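Local coordinates for protein addiction module toxin, RelE/StbE family (Escherichia coli BL21, PDB 4MMJ) that acts as the toxin of a type II toxin-antitoxin pair, an mRNA endoribonuclease that cuts in frame at lysine codons followed by G or A and arrests translation, at residues Q6-Y11 and D79-F84; K60-A65 and I72-L77; G13-D18 and E85-Q90. The protein carries 1 engineered substitution. All coordinates share one frame; numbering follows the deposited sequence.

Contact 1 (Q6-Y11 and D79-F84)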
loop_
_atom_site.group_PDB
_atom_site.type_symbol
_atom_site.label_atom_id
_atom_site.label_comp_id
_atom_site.label_asym_id
_atom_site.label_seq_id
_atom_site.Cartn_x
_atom_site.Cartn_y
_atom_site.Cartn_z
ATOM N N GLN A 6 15.483 5.106 13.911
ATOM C CA GLN A 6 14.558 5.934 13.139
ATOM C C GLN A 6 14.114 5.207 11.880
ATOM O O GLN A 6 14.942 4.714 11.107
ATOM C CB GLN A 6 15.209 7.263 12.745
ATOM C CG GLN A 6 15.719 8.086 13.910
ATOM C CD GLN A 6 16.234 9.442 13.477
ATOM O OE1 GLN A 6 15.562 10.164 12.743
ATOM N NE2 GLN A 6 17.439 9.791 13.922
ATOM N N ARG A 7 12.804 5.201 11.657
ATOM C CA ARG A 7 12.200 4.533 10.509
ATOM C C ARG A 7 12.317 5.351 9.217
ATOM O O ARG A 7 11.918 6.519 9.169
ATOM C CB ARG A 7 10.733 4.240 10.825
ATOM C CG ARG A 7 9.898 3.792 9.650
ATOM C CD ARG A 7 8.417 3.818 10.012
ATOM N NE ARG A 7 7.970 2.580 10.642
ATOM C CZ ARG A 7 7.666 2.442 11.930
ATOM N NH1 ARG A 7 7.764 3.470 12.762
ATOM N NH2 ARG A 7 7.262 1.268 12.388
ATOM N N ASP A 8 12.864 4.745 8.165
ATOM C CA ASP A 8 12.938 5.450 6.893
ATOM C C ASP A 8 11.612 5.372 6.148
ATOM O O ASP A 8 10.659 4.747 6.619
ATOM C CB ASP A 8 14.100 4.919 6.039
ATOM C CG ASP A 8 13.830 3.550 5.427
ATOM O OD1 ASP A 8 12.670 3.066 5.411
ATOM O OD2 ASP A 8 14.809 2.959 4.926
ATOM N N ILE A 9 11.549 6.002 4.983
ATOM C CA ILE A 9 10.384 5.858 4.126
ATOM C C ILE A 9 10.912 5.503 2.746
ATOM O O ILE A 9 11.802 6.181 2.226
ATOM C CB ILE A 9 9.546 7.149 4.098
ATOM C CG1 ILE A 9 9.031 7.453 5.509
ATOM C CG2 ILE A 9 8.372 7.017 3.116
ATOM C CD1 ILE A 9 8.413 8.818 5.667
ATOM N N GLU A 10 10.396 4.417 2.175
ATOM C CA GLU A 10 10.929 3.882 0.924
ATOM C C GLU A 10 9.799 3.716 -0.076
ATOM O O GLU A 10 8.668 3.422 0.305
ATOM C CB GLU A 10 11.590 2.516 1.154
ATOM C CG GLU A 10 12.644 2.520 2.252
ATOM C CD GLU A 10 13.354 1.187 2.406
ATOM O OE1 GLU A 10 12.916 0.181 1.808
ATOM O OE2 GLU A 10 14.364 1.143 3.138
ATOM N N TYR A 11 10.117 3.921 -1.347
ATOM C CA TYR A 11 9.148 3.752 -2.428
ATOM C C TYR A 11 9.845 2.865 -3.442
ATOM O O TYR A 11 10.852 3.274 -4.025
ATOM C CB TYR A 11 8.845 5.113 -3.070
ATOM C CG TYR A 11 8.258 6.151 -2.133
ATOM C CD1 TYR A 11 9.077 6.924 -1.306
ATOM C CD2 TYR A 11 6.887 6.363 -2.076
ATOM C CE1 TYR A 11 8.533 7.867 -0.445
ATOM C CE2 TYR A 11 6.339 7.306 -1.229
ATOM C CZ TYR A 11 7.163 8.053 -0.419
ATOM O OH TYR A 11 6.603 8.987 0.425
ATOM N N ASP A 79 10.068 -1.498 12.484
ATOM C CA ASP A 79 10.573 -0.372 13.271
ATOM C C ASP A 79 11.585 0.434 12.469
ATOM O O ASP A 79 11.811 1.612 12.738
ATOM C CB ASP A 79 11.275 -0.861 14.544
ATOM C CG ASP A 79 10.319 -1.397 15.587
ATOM O OD1 ASP A 79 9.098 -1.128 15.513
ATOM O OD2 ASP A 79 10.814 -2.082 16.506
ATOM N N LYS A 80 12.219 -0.214 11.500
ATOM C CA LYS A 80 13.291 0.425 10.742
ATOM C C LYS A 80 12.838 0.996 9.401
ATOM O O LYS A 80 13.470 1.904 8.867
ATOM C CB LYS A 80 14.451 -0.545 10.510
ATOM C CG LYS A 80 15.120 -1.057 11.777
ATOM C CD LYS A 80 16.346 -1.886 11.422
ATOM C CE LYS A 80 16.516 -3.069 12.360
ATOM N NZ LYS A 80 16.780 -2.644 13.760
ATOM N N LEU A 81 11.752 0.474 8.840
ATOM C CA LEU A 81 11.312 0.993 7.539
ATOM C C LEU A 81 9.815 0.963 7.291
ATOM O O LEU A 81 9.101 0.110 7.816
ATOM C CB LEU A 81 12.045 0.271 6.396
ATOM C CG LEU A 81 11.925 -1.234 6.168
ATOM C CD1 LEU A 81 10.856 -1.550 5.137
ATOM C CD2 LEU A 81 13.254 -1.768 5.694
ATOM N N LEU A 82 9.355 1.920 6.490
ATOM C CA LEU A 82 8.035 1.866 5.878
ATOM C C LEU A 82 8.307 1.904 4.385
ATOM O O LEU A 82 8.871 2.878 3.891
ATOM C CB LEU A 82 7.204 3.088 6.274
ATOM C CG LEU A 82 5.956 3.332 5.416
ATOM C CD1 LEU A 82 5.025 2.114 5.453
ATOM C CD2 LEU A 82 5.207 4.587 5.870
ATOM N N ARG A 83 7.948 0.836 3.676
ATOM C CA ARG A 83 8.252 0.719 2.247
ATOM C C ARG A 83 6.968 0.496 1.472
ATOM O O ARG A 83 6.262 -0.498 1.681
ATOM C CB ARG A 83 9.218 -0.445 1.981
ATOM C CG ARG A 83 9.600 -0.662 0.507
ATOM C CD ARG A 83 10.443 -1.944 0.353
ATOM N NE ARG A 83 10.877 -2.179 -1.026
ATOM C CZ ARG A 83 11.914 -1.574 -1.608
ATOM N NH1 ARG A 83 12.629 -0.681 -0.930
ATOM N NH2 ARG A 83 12.232 -1.854 -2.872
ATOM N N PHE A 84 6.663 1.420 0.572
ATOM C CA PHE A 84 5.517 1.231 -0.309
ATOM C C PHE A 84 5.951 0.332 -1.462
ATOM O O PHE A 84 6.853 0.697 -2.231
ATOM C CB PHE A 84 5.017 2.597 -0.783
ATOM C CG PHE A 84 4.580 3.489 0.351
ATOM C CD1 PHE A 84 3.374 3.261 0.991
ATOM C CD2 PHE A 84 5.381 4.535 0.792
ATOM C CE1 PHE A 84 2.960 4.062 2.049
ATOM C CE2 PHE A 84 4.972 5.339 1.844
ATOM C CZ PHE A 84 3.756 5.102 2.472
#
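I9 and Y11 of strand 8-11 pair with L82 and F84 of strand 81-84, the parallel edge of the mixed sheet in this RelE-family toxin. Four backbone hydrogen bonds hold the register: D8 N to K80 O, L82 N to D8 O, E10 N to L82 O and F84 N to E10 O, the last of them 2.8 Å long. The strand axes diverge by only 16°.

Apolar contacts gather on the face that carries I9, Y11, L82 and F84. Helix 29-40 reaches this face through M36 and I40; L82 and F84 are buried there, whereas I9 and Y11 lie at its margin. The rings of Y11 and F84 project together from adjacent strands, inclined 31° to each other, and Y11 CE2 comes within 3.6 Å of F84 CD2. The CG2 branch of I9 reaches the edge of the F84 ring near its plane. Branched and aromatic residues suit a face that packs against a helix.

The other face carries D8, L81, E10 and R83 and is mostly polar. R83 runs fully extended from CG to NE, with CG anti to the backbone N (chi1 180°), which carries its guanidinium past the carboxylate of E10; its NE is held by E85. E10 and R83 form a salt bridge with their planes nearly perpendicular: R83 NH1 donates a hydrogen bond to E10 OE1 at 2.9 Å from above the carboxylate plane, while that oxygen lies near the plane of the guanidinium.

Contact 2 (K60-A65 and I72-L77); sequences KGYRDA and ILIYKL
K76 reaches over the ring of Y62, where strand 72-77 and segment 60-65 form an antiparallel hairpin within the sheet. Its CB touches the ring at CD2 and CE2. A bend at chi3 (-85°) brings CE over one face, 4.0 Å from the Y62 ring centroid, in a CH-pi contact; the extended last bond carries NZ on toward the hydroxyl side, giving an off-centre cation-pi contact. A lysine suits this place because its carbons pack on the ring while its ammonium stays in reach of water: one water links NZ to K60 O.

R63 and Y75, a hydrogen-bonded pair, project together from the sheet. R63 CB rests over the Y75 ring, 4.0 Å from its centroid, and the guanidinium, turned 58° from the ring, meets Y75 OH at its edge through a weak bond from NE (3.4 Å). Beyond them A65 and L73 close another hydrogen-bonded pair, and the small A65 CB lies at the edge of the Y75 ring.

D64 crosses I72 at about a right angle, its OD2 3.5 Å from I72 CD1. The polar ends are thus served unequally: D52 binds both R63 NH2 and Y75 OH, whereas D64 OD1 is buried with no partner in the model.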
loop_
_atom_site.group_PDB
_atom_site.type_symbol
_atom_site.label_atom_id
_atom_site.label_comp_id
_atom_site.label_asym_id
_atom_site.label_seq_id
_atom_site.Cartn_x
_atom_site.Cartn_y
_atom_site.Cartn_z
ATOM N N LYS A 60 4.947 -12.959 2.388
ATOM C CA LYS A 60 5.206 -12.913 3.823
ATOM C C LYS A 60 6.142 -11.749 4.176
ATOM O O LYS A 60 7.117 -11.473 3.462
ATOM C CB LYS A 60 5.819 -14.237 4.298
ATOM C CG LYS A 60 5.903 -14.358 5.803
ATOM C CD LYS A 60 6.343 -15.757 6.205
ATOM C CE LYS A 60 6.310 -15.929 7.710
ATOM N NZ LYS A 60 6.767 -17.286 8.106
ATOM N N GLY A 61 5.814 -11.042 5.253
ATOM C CA GLY A 61 6.609 -9.902 5.678
ATOM C C GLY A 61 5.956 -8.599 5.267
ATOM O O GLY A 61 6.244 -7.538 5.833
ATOM N N TYR A 62 5.072 -8.685 4.277
ATOM C CA TYR A 62 4.346 -7.517 3.775
ATOM C C TYR A 62 2.925 -7.447 4.319
ATOM O O TYR A 62 2.390 -8.438 4.835
ATOM C CB TYR A 62 4.298 -7.534 2.242
ATOM C CG TYR A 62 5.640 -7.279 1.605
ATOM C CD1 TYR A 62 6.515 -8.329 1.342
ATOM C CD2 TYR A 62 6.050 -5.982 1.295
ATOM C CE1 TYR A 62 7.763 -8.097 0.772
ATOM C CE2 TYR A 62 7.293 -5.738 0.717
ATOM C CZ TYR A 62 8.146 -6.802 0.465
ATOM O OH TYR A 62 9.385 -6.572 -0.105
ATOM N N ARG A 63 2.314 -6.272 4.197
ATOM C CA ARG A 63 0.923 -6.092 4.594
ATOM C C ARG A 63 0.124 -5.579 3.410
ATOM O O ARG A 63 0.687 -5.111 2.414
ATOM C CB ARG A 63 0.812 -5.134 5.794
ATOM C CG ARG A 63 1.504 -5.649 7.066
ATOM C CD ARG A 63 1.280 -4.708 8.258
ATOM N NE ARG A 63 -0.123 -4.661 8.671
ATOM C CZ ARG A 63 -0.682 -5.541 9.496
ATOM N NH1 ARG A 63 0.051 -6.525 10.001
ATOM N NH2 ARG A 63 -1.964 -5.438 9.821
ATOM N N ASP A 64 -1.186 -5.673 3.538
ATOM C CA ASP A 64 -2.117 -5.371 2.462
ATOM C C ASP A 64 -3.225 -4.501 3.047
ATOM O O ASP A 64 -3.856 -4.897 4.033
ATOM C CB ASP A 64 -2.678 -6.730 1.998
ATOM C CG ASP A 64 -3.726 -6.625 0.923
ATOM O OD1 ASP A 64 -4.550 -5.686 0.923
ATOM O OD2 ASP A 64 -3.745 -7.541 0.067
ATOM N N ALA A 65 -3.484 -3.331 2.439
ATOM C CA ALA A 65 -4.617 -2.473 2.812
ATOM C C ALA A 65 -5.469 -2.120 1.589
ATOM O O ALA A 65 -4.928 -1.905 0.499
ATOM C CB ALA A 65 -4.124 -1.184 3.456
ATOM N N ILE A 72 -5.677 -2.167 -3.947
ATOM C CA ILE A 72 -4.962 -2.471 -2.722
ATOM C C ILE A 72 -3.596 -1.778 -2.708
ATOM O O ILE A 72 -3.097 -1.331 -3.748
ATOM C CB ILE A 72 -4.794 -3.993 -2.517
ATOM C CG1 ILE A 72 -3.628 -4.515 -3.339
ATOM C CG2 ILE A 72 -6.105 -4.744 -2.834
ATOM C CD1 ILE A 72 -3.272 -5.948 -3.019
ATOM N N LEU A 73 -3.032 -1.652 -1.515
ATOM C CA LEU A 73 -1.683 -1.126 -1.317
ATOM C C LEU A 73 -0.917 -2.197 -0.589
ATOM O O LEU A 73 -1.358 -2.672 0.464
ATOM C CB LEU A 73 -1.723 0.145 -0.456
ATOM C CG LEU A 73 -0.350 0.609 0.048
ATOM C CD1 LEU A 73 0.517 1.038 -1.120
ATOM C CD2 LEU A 73 -0.490 1.762 1.053
ATOM N N ILE A 74 0.211 -2.609 -1.161
ATOM C CA ILE A 74 1.070 -3.578 -0.507
ATOM C C ILE A 74 2.258 -2.792 0.033
ATOM O O ILE A 74 2.892 -2.033 -0.707
ATOM C CB ILE A 74 1.587 -4.662 -1.468
ATOM C CG1 ILE A 74 0.425 -5.465 -2.062
ATOM C CG2 ILE A 74 2.501 -5.628 -0.723
ATOM C CD1 ILE A 74 0.885 -6.648 -2.945
ATOM N N TYR A 75 2.527 -2.943 1.327
ATOM C CA TYR A 75 3.609 -2.207 1.975
ATOM C C TYR A 75 4.275 -3.076 3.041
ATOM O O TYR A 75 3.711 -4.082 3.494
ATOM C CB TYR A 75 3.081 -0.901 2.599
ATOM C CG TYR A 75 2.147 -1.120 3.773
ATOM C CD1 TYR A 75 0.793 -1.409 3.580
ATOM C CD2 TYR A 75 2.617 -1.034 5.077
ATOM C CE1 TYR A 75 -0.053 -1.613 4.669
ATOM C CE2 TYR A 75 1.784 -1.240 6.158
ATOM C CZ TYR A 75 0.455 -1.528 5.952
ATOM O OH TYR A 75 -0.363 -1.736 7.049
ATOM N N LYS A 76 5.491 -2.698 3.416
ATOM C CA LYS A 76 6.169 -3.335 4.532
ATOM C C LYS A 76 6.364 -2.314 5.634
ATOM O O LYS A 76 6.744 -1.175 5.372
ATOM C CB LYS A 76 7.527 -3.900 4.107
ATOM C CG LYS A 76 8.238 -4.634 5.237
ATOM C CD LYS A 76 9.538 -5.252 4.761
ATOM C CE LYS A 76 9.329 -6.613 4.139
ATOM N NZ LYS A 76 10.630 -7.205 3.714
ATOM N N LEU A 77 6.089 -2.721 6.866
ATOM C CA LEU A 77 6.202 -1.826 8.004
ATOM C C LEU A 77 6.952 -2.513 9.133
ATOM O O LEU A 77 6.447 -3.453 9.745
ATOM C CB LEU A 77 4.822 -1.385 8.491
ATOM C CG LEU A 77 4.845 -0.414 9.671
ATOM C CD1 LEU A 77 5.721 0.774 9.337
ATOM C CD2 LEU A 77 3.430 0.052 9.982
HETATM O O HOH W 1 9.607 -10.098 3.388
HETATM O O HOH W 2 5.080 -5.459 7.278
HETATM O O HOH W 3 11.078 -4.881 1.315
#

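Contact 3 (G13-D18 and E85-Q90). Engineered in segment 85-90: Q90 (natural residue His). With SO4 (sulfate ion), chain B.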
loop_
_atom_site.group_PDB
_atom_site.type_symbol
_atom_site.label_atom_id
_atom_site.label_comp_id
_atom_site.label_asym_id
_atom_site.label_seq_id
_atom_site.Cartn_x
_atom_site.Cartn_y
_atom_site.Cartn_z
ATOM N N GLY A 13 10.682 0.829 -6.909
ATOM C CA GLY A 13 10.610 1.303 -8.279
ATOM C C GLY A 13 9.294 0.872 -8.894
ATOM O O GLY A 13 8.656 1.627 -9.634
ATOM N N GLN A 14 8.871 -0.341 -8.578
ATOM C CA GLN A 14 7.610 -0.820 -9.130
ATOM C C GLN A 14 6.443 -0.004 -8.586
ATOM O O GLN A 14 5.474 0.251 -9.303
ATOM C CB GLN A 14 7.392 -2.306 -8.860
ATOM C CG GLN A 14 6.093 -2.823 -9.505
ATOM C CD GLN A 14 6.126 -2.725 -11.022
ATOM O OE1 GLN A 14 7.074 -3.186 -11.657
ATOM N NE2 GLN A 14 5.097 -2.121 -11.608
ATOM N N PHE A 15 6.543 0.422 -7.330
ATOM C CA PHE A 15 5.468 1.224 -6.743
ATOM C C PHE A 15 5.256 2.531 -7.506
ATOM O O PHE A 15 4.108 2.935 -7.779
ATOM C CB PHE A 15 5.713 1.485 -5.256
ATOM C CG PHE A 15 4.676 2.368 -4.633
ATOM C CD1 PHE A 15 3.458 1.846 -4.223
ATOM C CD2 PHE A 15 4.901 3.736 -4.500
ATOM C CE1 PHE A 15 2.471 2.679 -3.665
ATOM C CE2 PHE A 15 3.929 4.576 -3.936
ATOM C CZ PHE A 15 2.714 4.046 -3.522
ATOM N N SER A 16 6.352 3.190 -7.863
ATOM C CA SER A 16 6.256 4.435 -8.613
ATOM C C SER A 16 5.570 4.202 -9.958
ATOM O O SER A 16 4.744 5.013 -10.380
ATOM C CB SER A 16 7.633 5.070 -8.797
ATOM O OG SER A 16 8.177 5.413 -7.537
ATOM N N LYS A 17 5.902 3.098 -10.618
ATOM C CA LYS A 17 5.237 2.736 -11.876
ATOM C C LYS A 17 3.748 2.469 -11.663
ATOM O O LYS A 17 2.895 2.912 -12.462
ATOM C CB LYS A 17 5.896 1.507 -12.505
ATOM C CG LYS A 17 7.264 1.782 -13.114
ATOM C CD LYS A 17 7.745 0.577 -13.912
ATOM C CE LYS A 17 9.081 0.862 -14.583
ATOM N NZ LYS A 17 9.340 -0.066 -15.721
ATOM N N ASP A 18 3.439 1.748 -10.589
ATOM C CA ASP A 18 2.050 1.452 -10.222
ATOM C C ASP A 18 1.209 2.714 -10.032
ATOM O O ASP A 18 0.036 2.755 -10.419
ATOM C CB ASP A 18 2.011 0.633 -8.929
ATOM C CG ASP A 18 2.444 -0.812 -9.125
ATOM O OD1 ASP A 18 2.655 -1.245 -10.282
ATOM O OD2 ASP A 18 2.550 -1.532 -8.113
ATOM N N GLU A 85 5.330 -0.848 -1.572
ATOM C CA GLU A 85 5.842 -1.889 -2.467
ATOM C C GLU A 85 5.108 -1.961 -3.809
ATOM O O GLU A 85 5.743 -1.953 -4.865
ATOM C CB GLU A 85 5.840 -3.262 -1.769
ATOM C CG GLU A 85 6.524 -4.365 -2.562
ATOM C CD GLU A 85 8.031 -4.182 -2.680
ATOM O OE1 GLU A 85 8.610 -3.347 -1.939
ATOM O OE2 GLU A 85 8.644 -4.881 -3.516
ATOM N N ARG A 86 3.780 -2.041 -3.760
ATOM C CA ARG A 86 2.971 -2.110 -4.968
ATOM C C ARG A 86 1.589 -1.495 -4.711
ATOM O O ARG A 86 1.149 -1.395 -3.557
ATOM C CB ARG A 86 2.815 -3.563 -5.454
ATOM C CG ARG A 86 4.062 -4.177 -6.106
ATOM C CD ARG A 86 3.711 -5.068 -7.278
ATOM N NE ARG A 86 3.139 -4.304 -8.385
ATOM C CZ ARG A 86 2.687 -4.846 -9.514
ATOM N NH1 ARG A 86 2.742 -6.161 -9.696
ATOM N NH2 ARG A 86 2.183 -4.073 -10.461
ATOM N N THR A 87 0.907 -1.096 -5.780
ATOM C CA THR A 87 -0.496 -0.704 -5.653
ATOM C C THR A 87 -1.255 -0.947 -6.953
ATOM O O THR A 87 -0.706 -0.762 -8.036
ATOM C CB THR A 87 -0.657 0.760 -5.149
ATOM O OG1 THR A 87 -2.040 1.014 -4.846
ATOM C CG2 THR A 87 -0.158 1.761 -6.196
ATOM N N GLY A 88 -2.503 -1.401 -6.857
ATOM C CA GLY A 88 -3.286 -1.670 -8.051
ATOM C C GLY A 88 -4.369 -2.686 -7.763
ATOM O O GLY A 88 -4.713 -2.912 -6.597
ATOM N N THR A 89 -4.915 -3.306 -8.808
ATOM C CA THR A 89 -5.952 -4.314 -8.594
ATOM C C THR A 89 -5.391 -5.611 -8.021
ATOM O O THR A 89 -4.213 -5.934 -8.200
ATOM C CB THR A 89 -6.699 -4.662 -9.903
ATOM O OG1 THR A 89 -5.794 -5.312 -10.803
ATOM C CG2 THR A 89 -7.286 -3.409 -10.558
ATOM N N GLN A 90 -6.246 -6.353 -7.329
ATOM C CA GLN A 90 -5.922 -7.698 -6.861
ATOM C C GLN A 90 -5.317 -8.531 -7.986
ATOM O O GLN A 90 -4.255 -9.136 -7.834
ATOM C CB GLN A 90 -7.219 -8.358 -6.433
ATOM C CG GLN A 90 -7.144 -9.230 -5.221
ATOM C CD GLN A 90 -8.488 -9.888 -4.941
ATOM O OE1 GLN A 90 -9.057 -10.556 -5.811
ATOM N NE2 GLN A 90 -9.014 -9.680 -3.737
HETATM S S SO4 B . -7.105 -8.930 -0.544
HETATM O O1 SO4 B . -8.350 -8.727 -1.281
HETATM O O2 SO4 B . -6.035 -8.229 -1.250
HETATM O O3 SO4 B . -6.791 -10.356 -0.438
HETATM O O4 SO4 B . -7.260 -8.395 0.810
HETATM O O HOH W 4 -1.669 0.579 -10.629
#
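A classic beta bulge in strand 81-88, where E85 and R86 both face I74, meets the first turns of helix 13-24 through D18 and R86. The two form a bidentate, side-on salt bridge: R86 NE reaches D18 OD2 at 2.8 Å, on the syn lone pair, and R86 NH2 reaches D18 OD1 at 2.9 Å. The two charged planes are 30° apart.

Each oxygen has a second donor. T87 N binds D18 OD2 at 2.9 Å from the anti side, and Q14 NE2, one helical turn before D18, binds D18 OD1 at 2.9 Å. Q14 NE2 and R86 NH2 arrive from opposite faces of the carboxylate plane, so four N-H groups fix the rotation of this buried acid. Aspartate is short enough to meet the strand backbone and the arginine together. In Q14, chi1 (-177°) sets CG over one face of the guanidinium, 3.5 Å from R86 NE, and the bend at chi2 turns the amide back so that NE2 reaches D18.

F15, on the same helix, packs its CE1 3.8 Å from T87 CG2, with its ring edge toward R86 C. Farther along, the engineered Q90 donates from NE2 to a sulfate that H66 also binds. A helix docked by a multiply bonded aspartate on the bulged strand 81-88, next to the edge strand 8-11, thus belongs to the alpha/beta core of this RelE-family fold.

In the fold
Strand 81-88 ties the three contacts together: its first half pairs with strand 8-11 in contact 1, its second half receives helix 13-24 in contact 3, and along its other edge runs strand 71-77 of contact 2. The centres of contacts 1 and 2 are about 12 Å apart, those of 2 and 3 about 11 Å, and those of 1 and 3 about 16 Å. R83 N lies 2.9 Å from K76 O, and T87 OG1 2.8 Å from I72 O, probable hydrogen bonds that join the neighbouring strands. L73 CD1 packs on F15 CE1 at 3.6 Å. Contacts 2 and 3 also converge on the sulfate, near D64 and the engineered Q90, which may mark an anion-binding pocket.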